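Local atomic coordinates of urocanate hydratase (PDB entry 7NED), a protein that probably catalyses the NAD+-dependent hydration of thiourocanate in bacterial ergothioneine catabolism, and binds the related compound urocanate. Residues I380-W383 with I384-R388; L462-A465 with M466-S470. All coordinates share one frame; numbering follows the deposited sequence.

Contact 1. Residues I380-W383 with I384-R388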
ATOM      1  N   ILE A 380     -14.412  24.815 -17.311  1.00 24.31           N
ATOM      2  CA  ILE A 380     -15.323  23.681 -17.403  1.00 21.15           C
ATOM      3  C   ILE A 380     -16.446  23.971 -18.383  1.00 21.03           C
ATOM      4  O   ILE A 380     -16.913  23.060 -19.084  1.00 21.84           O
ATOM      5  CB  ILE A 380     -15.873  23.252 -16.026  1.00 22.28           C
ATOM      6  CG1 ILE A 380     -16.539  21.869 -16.169  1.00 21.89           C
ATOM      7  CG2 ILE A 380     -16.927  24.220 -15.455  1.00 20.57           C
ATOM      8  CD1 ILE A 380     -15.578  20.723 -16.545  1.00 18.41           C
ATOM      9  N   ALA A 381     -16.906  25.227 -18.452  1.00 21.46           N
ATOM     10  CA  ALA A 381     -17.986  25.567 -19.388  1.00 21.87           C
ATOM     11  C   ALA A 381     -17.557  25.343 -20.830  1.00 21.27           C
ATOM     12  O   ALA A 381     -18.287  24.741 -21.624  1.00 23.52           O
ATOM     13  CB  ALA A 381     -18.431  27.017 -19.183  1.00 24.07           C
ATOM     14  N   ASN A 382     -16.367  25.822 -21.183  1.00 21.27           N
ATOM     15  CA  ASN A 382     -15.787  25.525 -22.490  1.00 22.91           C
ATOM     16  C   ASN A 382     -15.685  24.022 -22.718  1.00 22.65           C
ATOM     17  O   ASN A 382     -16.077  23.520 -23.776  1.00 20.42           O
ATOM     18  CB  ASN A 382     -14.403  26.176 -22.605  1.00 20.63           C
ATOM     19  CG  ASN A 382     -13.635  25.738 -23.865  1.00 27.95           C
ATOM     20  OD1 ASN A 382     -12.581  25.050 -23.776  1.00 28.63           O
ATOM     21  ND2 ASN A 382     -14.159  26.103 -25.038  1.00 21.99           N
ATOM     22  N   TRP A 383     -15.145  23.280 -21.735  1.00 19.37           N
ATOM     23  CA  TRP A 383     -14.917  21.854 -21.950  1.00 18.81           C
ATOM     24  C   TRP A 383     -16.234  21.117 -22.200  1.00 18.92           C
ATOM     25  O   TRP A 383     -16.343  20.298 -23.120  1.00 20.93           O
ATOM     26  CB  TRP A 383     -14.168  21.233 -20.742  1.00 17.52           C
ATOM     27  CG  TRP A 383     -14.186  19.792 -20.957  1.00 17.17           C
ATOM     28  CD1 TRP A 383     -14.919  18.859 -20.265  1.00 17.73           C
ATOM     29  CD2 TRP A 383     -13.524  19.092 -22.000  1.00 17.72           C
ATOM     30  NE1 TRP A 383     -14.729  17.606 -20.813  1.00 18.56           N
ATOM     31  CE2 TRP A 383     -13.879  17.728 -21.885  1.00 18.14           C
ATOM     32  CE3 TRP A 383     -12.665  19.485 -23.037  1.00 18.50           C
ATOM     33  CZ2 TRP A 383     -13.397  16.762 -22.750  1.00 16.94           C
ATOM     34  CZ3 TRP A 383     -12.178  18.519 -23.890  1.00 21.81           C
ATOM     35  CH2 TRP A 383     -12.555  17.175 -23.755  1.00 18.08           C
ATOM     36  N   ILE A 384     -17.253  21.388 -21.387  1.00 16.64           N
ATOM     37  CA  ILE A 384     -18.518  20.662 -21.513  1.00 18.15           C
ATOM     38  C   ILE A 384     -19.164  20.951 -22.866  1.00 21.75           C
ATOM     39  O   ILE A 384     -19.659  20.038 -23.550  1.00 19.17           O
ATOM     40  CB  ILE A 384     -19.439  21.010 -20.323  1.00 17.79           C
ATOM     41  CG1 ILE A 384     -18.846  20.385 -19.027  1.00 17.55           C
ATOM     42  CG2 ILE A 384     -20.880  20.551 -20.546  1.00 18.13           C
ATOM     43  CD1 ILE A 384     -18.717  18.804 -19.069  1.00 15.72           C
ATOM     44  N   ARG A 385     -19.130  22.208 -23.304  1.00 21.94           N
ATOM     45  CA  ARG A 385     -19.663  22.513 -24.636  1.00 20.33           C
ATOM     46  C   ARG A 385     -18.958  21.687 -25.697  1.00 19.84           C
ATOM     47  O   ARG A 385     -19.599  21.063 -26.554  1.00 20.62           O
ATOM     48  CB  ARG A 385     -19.526  24.005 -24.944  1.00 21.57           C
ATOM     49  CG  ARG A 385     -20.490  24.835 -24.121  1.00 23.71           C
ATOM     50  CD  ARG A 385     -20.584  26.306 -24.579  1.00 26.05           C
ATOM     51  NE  ARG A 385     -21.626  26.895 -23.746  1.00 38.12           N
ATOM     52  CZ  ARG A 385     -21.374  27.605 -22.651  1.00 40.20           C
ATOM     53  NH1 ARG A 385     -20.114  27.854 -22.321  1.00 37.18           N
ATOM     54  NH2 ARG A 385     -22.371  28.092 -21.915  1.00 35.63           N
ATOM     55  N   LEU A 386     -17.633  21.639 -25.622  1.00 20.41           N
ATOM     56  CA  LEU A 386     -16.862  20.905 -26.608  1.00 20.55           C
ATOM     57  C   LEU A 386     -17.166  19.417 -26.541  1.00 20.39           C
ATOM     58  O   LEU A 386     -17.352  18.761 -27.580  1.00 18.24           O
ATOM     59  CB  LEU A 386     -15.371  21.166 -26.401  1.00 20.69           C
ATOM     60  CG  LEU A 386     -14.822  22.553 -26.769  1.00 21.90           C
ATOM     61  CD1 LEU A 386     -13.352  22.574 -26.394  1.00 21.54           C
ATOM     62  CD2 LEU A 386     -15.038  22.919 -28.231  1.00 20.46           C
ATOM     63  N   ALA A 387     -17.191  18.856 -25.323  1.00 20.09           N
ATOM     64  CA  ALA A 387     -17.379  17.417 -25.186  1.00 20.07           C
ATOM     65  C   ALA A 387     -18.770  17.004 -25.642  1.00 18.85           C
ATOM     66  O   ALA A 387     -18.932  16.000 -26.343  1.00 18.79           O
ATOM     67  CB  ALA A 387     -17.127  16.982 -23.733  1.00 19.92           C
ATOM     68  N   ARG A 388     -19.791  17.766 -25.253  1.00 19.76           N
ATOM     69  CA  ARG A 388     -21.138  17.423 -25.684  1.00 18.19           C
ATOM     70  C   ARG A 388     -21.242  17.413 -27.203  1.00 20.09           C
ATOM     71  O   ARG A 388     -21.973  16.592 -27.772  1.00 19.55           O
ATOM     72  CB  ARG A 388     -22.147  18.395 -25.076  1.00 20.65           C
ATOM     73  CG  ARG A 388     -23.601  18.093 -25.475  1.00 25.85           C
ATOM     74  CD  ARG A 388     -24.525  19.045 -24.746  1.00 29.01           C
ATOM     75  NE  ARG A 388     -24.190  20.438 -25.071  1.00 32.64           N
ATOM     76  CZ  ARG A 388     -24.665  21.492 -24.412  1.00 36.74           C
ATOM     77  NH1 ARG A 388     -25.467  21.301 -23.350  1.00 34.29           N
ATOM     78  NH2 ARG A 388     -24.301  22.722 -24.775  1.00 27.74           N
TER
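Ala-387 sets its methyl against the indole of Trp-383, one helical turn back: CB of Ala-387 lies 3.8 Å from CE2 of Trp-383 and is displaced toward the rim of the ring system. The indole reaches this position because CG stands anti to the backbone N (chi1 171°), beside the carbonyl carbon whose oxygen accepts from Ala-387 N. That bond, 2.8 Å from Ala-387 N to Trp-383 O, ties the same pair through the backbone. Ile-384 meets the pyrrole part of the ring, its CD1 4.0 Å from CD1 of Trp-383, with the two side chains at about a right angle. It also runs alongside Ile-380, pointing the same way, with CG1 of Ile-380 4.0 Å from CG1 of Ile-384. Next to Trp-383 on the helix, CD1 of Leu-386 comes within 3.7 Å of Asn-382 OD1, a van der Waals contact; the polar partner of that oxygen is the hydroxyl of Tyr-140. At the more exposed margin, the extended chain of Arg-385 places Arg-385 NH1 3.7 Å from Ala-381 CB.

Partners beyond the two segments fix the indole. Its NE1 donates to the carbonyl oxygen of Ile-400, and its ring meets that of Tyr-140 with the planes about 45° apart. A leucine in place of Trp-383 would probably leave the Ile-400 carbonyl without this donor and a gap where the indole now meets Ala-387 and Tyr-140. Four bonds from residue i+4 to residue i, beginning with Ile-384 N to Ile-380 O at 2.9 Å, identify the alpha-helix. The buried side chains fit helix 378-390 of the urocanase C-terminal domain against helix 133-150 and strand 398-400, with the Trp-383 side chain about 12 Å from bound urocanate.

Contact 2. Residues L462-A465 with M466-S470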
ATOM      1  N   LEU A 462      -2.142   5.301  -0.288  1.00 14.48           N
ATOM      2  CA  LEU A 462      -2.608   4.429   0.794  1.00 13.86           C
ATOM      3  C   LEU A 462      -3.538   5.186   1.727  1.00 14.20           C
ATOM      4  O   LEU A 462      -4.613   4.697   2.084  1.00 14.57           O
ATOM      5  CB  LEU A 462      -1.412   3.857   1.577  1.00 14.17           C
ATOM      6  CG  LEU A 462      -0.362   3.162   0.706  1.00 16.47           C
ATOM      7  CD1 LEU A 462       0.753   2.512   1.504  1.00 15.23           C
ATOM      8  CD2 LEU A 462      -1.078   2.189  -0.204  1.00 17.82           C
ATOM      9  N   LEU A 463      -3.125   6.387   2.155  1.00 12.87           N
ATOM     10  CA  LEU A 463      -4.025   7.244   2.937  1.00 14.54           C
ATOM     11  C   LEU A 463      -5.334   7.550   2.199  1.00 14.20           C
ATOM     12  O   LEU A 463      -6.409   7.574   2.810  1.00 12.62           O
ATOM     13  CB  LEU A 463      -3.303   8.556   3.268  1.00 12.31           C
ATOM     14  CG  LEU A 463      -2.210   8.328   4.303  1.00 13.49           C
ATOM     15  CD1 LEU A 463      -1.367   9.625   4.419  1.00 15.53           C
ATOM     16  CD2 LEU A 463      -2.867   7.968   5.640  1.00 10.37           C
ATOM     17  N   ASN A 464      -5.254   7.836   0.893  1.00 12.76           N
ATOM     18  CA  ASN A 464      -6.450   8.175   0.127  1.00 13.53           C
ATOM     19  C   ASN A 464      -7.445   7.013   0.161  1.00 12.80           C
ATOM     20  O   ASN A 464      -8.639   7.193   0.451  1.00 13.23           O
ATOM     21  CB  ASN A 464      -6.008   8.543  -1.297  1.00 11.27           C
ATOM     22  CG  ASN A 464      -7.163   8.843  -2.229  1.00 15.46           C
ATOM     23  OD1 ASN A 464      -7.332   8.174  -3.237  1.00 12.57           O
ATOM     24  ND2 ASN A 464      -7.925   9.861  -1.919  1.00 13.54           N
ATOM     25  N   ALA A 465      -6.946   5.797  -0.050  1.00 11.88           N
ATOM     26  CA  ALA A 465      -7.800   4.611   0.013  1.00 12.27           C
ATOM     27  C   ALA A 465      -8.414   4.434   1.404  1.00 14.15           C
ATOM     28  O   ALA A 465      -9.632   4.253   1.541  1.00 13.68           O
ATOM     29  CB  ALA A 465      -6.988   3.372  -0.367  1.00 10.90           C
ATOM     30  N   MET A 466      -7.574   4.432   2.452  1.00 12.43           N
ATOM     31  CA  MET A 466      -8.119   4.276   3.801  1.00 12.93           C
ATOM     32  C   MET A 466      -9.118   5.344   4.170  1.00 13.69           C
ATOM     33  O   MET A 466     -10.156   5.038   4.769  1.00 15.02           O
ATOM     34  CB  MET A 466      -7.028   4.188   4.871  1.00 13.12           C
ATOM     35  CG  MET A 466      -6.112   2.982   4.704  1.00 13.97           C
ATOM     36  SD  MET A 466      -5.008   2.891   6.112  1.00 16.85           S
ATOM     37  CE  MET A 466      -3.918   4.186   5.647  1.00 13.20           C
ATOM     38  N   LEU A 467      -8.820   6.598   3.857  1.00 12.67           N
ATOM     39  CA  LEU A 467      -9.768   7.671   4.148  1.00 13.36           C
ATOM     40  C   LEU A 467     -11.051   7.519   3.336  1.00 15.32           C
ATOM     41  O   LEU A 467     -12.161   7.737   3.851  1.00 15.33           O
ATOM     42  CB  LEU A 467      -9.102   9.030   3.862  1.00 14.20           C
ATOM     43  CG  LEU A 467      -9.902  10.281   4.232  1.00 13.62           C
ATOM     44  CD1 LEU A 467     -10.299  10.278   5.717  1.00 16.16           C
ATOM     45  CD2 LEU A 467      -9.104  11.575   3.922  1.00 14.33           C
ATOM     46  N   ASN A 468     -10.932   7.132   2.063  1.00 14.54           N
ATOM     47  CA  ASN A 468     -12.149   6.939   1.280  1.00 14.63           C
ATOM     48  C   ASN A 468     -12.972   5.766   1.797  1.00 16.18           C
ATOM     49  O   ASN A 468     -14.206   5.827   1.778  1.00 17.95           O
ATOM     50  CB  ASN A 468     -11.811   6.767  -0.194  1.00 14.72           C
ATOM     51  CG  ASN A 468     -11.428   8.090  -0.822  1.00 16.24           C
ATOM     52  OD1 ASN A 468     -11.695   9.144  -0.230  1.00 15.98           O
ATOM     53  ND2 ASN A 468     -10.834   8.059  -2.009  1.00 14.98           N
ATOM     54  N   CYS A 469     -12.320   4.691   2.266  1.00 14.06           N
ATOM     55  CA  CYS A 469     -13.073   3.625   2.925  1.00 14.69           C
ATOM     56  C   CYS A 469     -13.787   4.149   4.150  1.00 19.45           C
ATOM     57  O   CYS A 469     -14.884   3.683   4.489  1.00 17.94           O
ATOM     58  CB  CYS A 469     -12.149   2.491   3.357  1.00 15.07           C
ATOM     59  SG  CYS A 469     -11.578   1.459   1.986  1.00 15.38           S
ATOM     60  N   SER A 470     -13.117   5.032   4.889  1.00 13.80           N
ATOM     61  CA  SER A 470     -13.711   5.634   6.070  1.00 14.90           C
ATOM     62  C   SER A 470     -14.772   6.659   5.718  1.00 16.15           C
ATOM     63  O   SER A 470     -15.456   7.158   6.614  1.00 18.42           O
ATOM     64  CB  SER A 470     -12.612   6.299   6.914  1.00 15.37           C
ATOM     65  OG  SER A 470     -11.568   5.378   7.191  1.00 14.65           O
TER
HETATM   66  O   HOH W   1      -9.228   5.900  -2.938  1.00 14.15           O
HETATM   67  O   HOH W   2      -9.018  10.738   0.501  1.00 17.80           O
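The amide nitrogen ND2 of Asn-468 has two acceptors: water 1, at 2.8 Å from ND2, and the carboxylate oxygen OD1 of Asp-515. Water 1 in turn donates to OD1 of Asn-464, 3.0 Å from it, so it joins the two amides across one helical turn. A second bridge runs between the other ends of the same groups: water 2 donates to Asn-468 OD1 at 3.2 Å and takes a weak bond from ND2 of Asn-464. The amide planes stand 74° apart, and the nitrogens approach to 3.4 Å, ND2 of Asn-464 to ND2 of Asn-468. Two donors at this distance do not bond each other; both give a hydrogen to OD1 of Asp-515, on helix 502-525, a shared acceptor consistent with their closeness. CG of Asn-464 is anti to the backbone N (chi1 177°), whereas that of Asn-468 is anti to the carbonyl carbon (chi1 -75°), and the different turns bring the amides together.

The backbone beneath is alpha-helical, with Asn-468 N bonded to Asn-464 O at 2.8 Å. Toward the second subunit, Met-466 bends at chi3 and lays its terminal CE 3.9 Å from CD2 of Leu-463; Met-93 and Ile-73 of that subunit pack on these side chains. Near the helix end, Ser-470 OG donates to Met-466 O at 2.8 Å, from the opposite side of the carbonyl plane to Ser-470 N. The two amides, two waters and OD1 of Asp-515 thus form a hydrogen-bonded cluster in a buried setting, one of its links weak, and the amide donors probably stabilise the negative charge of Asp-515.

In the fold
Contacts 1 and 2 are each confined to one helix of the urocanase C-terminal domain, and they follow in series: helix 378-390 comes first, helix 459-469 later. Their centres are 31 Å apart and their nearest atoms about 20 Å, so neither touches the other. The mixed eight-stranded sheet connects them indirectly. Helix 378-390 packs beside strand 398-400 at one edge of it, whereas helix 459-469 lies on strands 475-480 and 490-498 further in. Their surroundings also differ. Contact 1 meets no other chain of the assembly and has its Trp-383 side chain near, though not touching, the urocanate site; contact 2 packs on the second subunit and therefore belongs to the dimer interface.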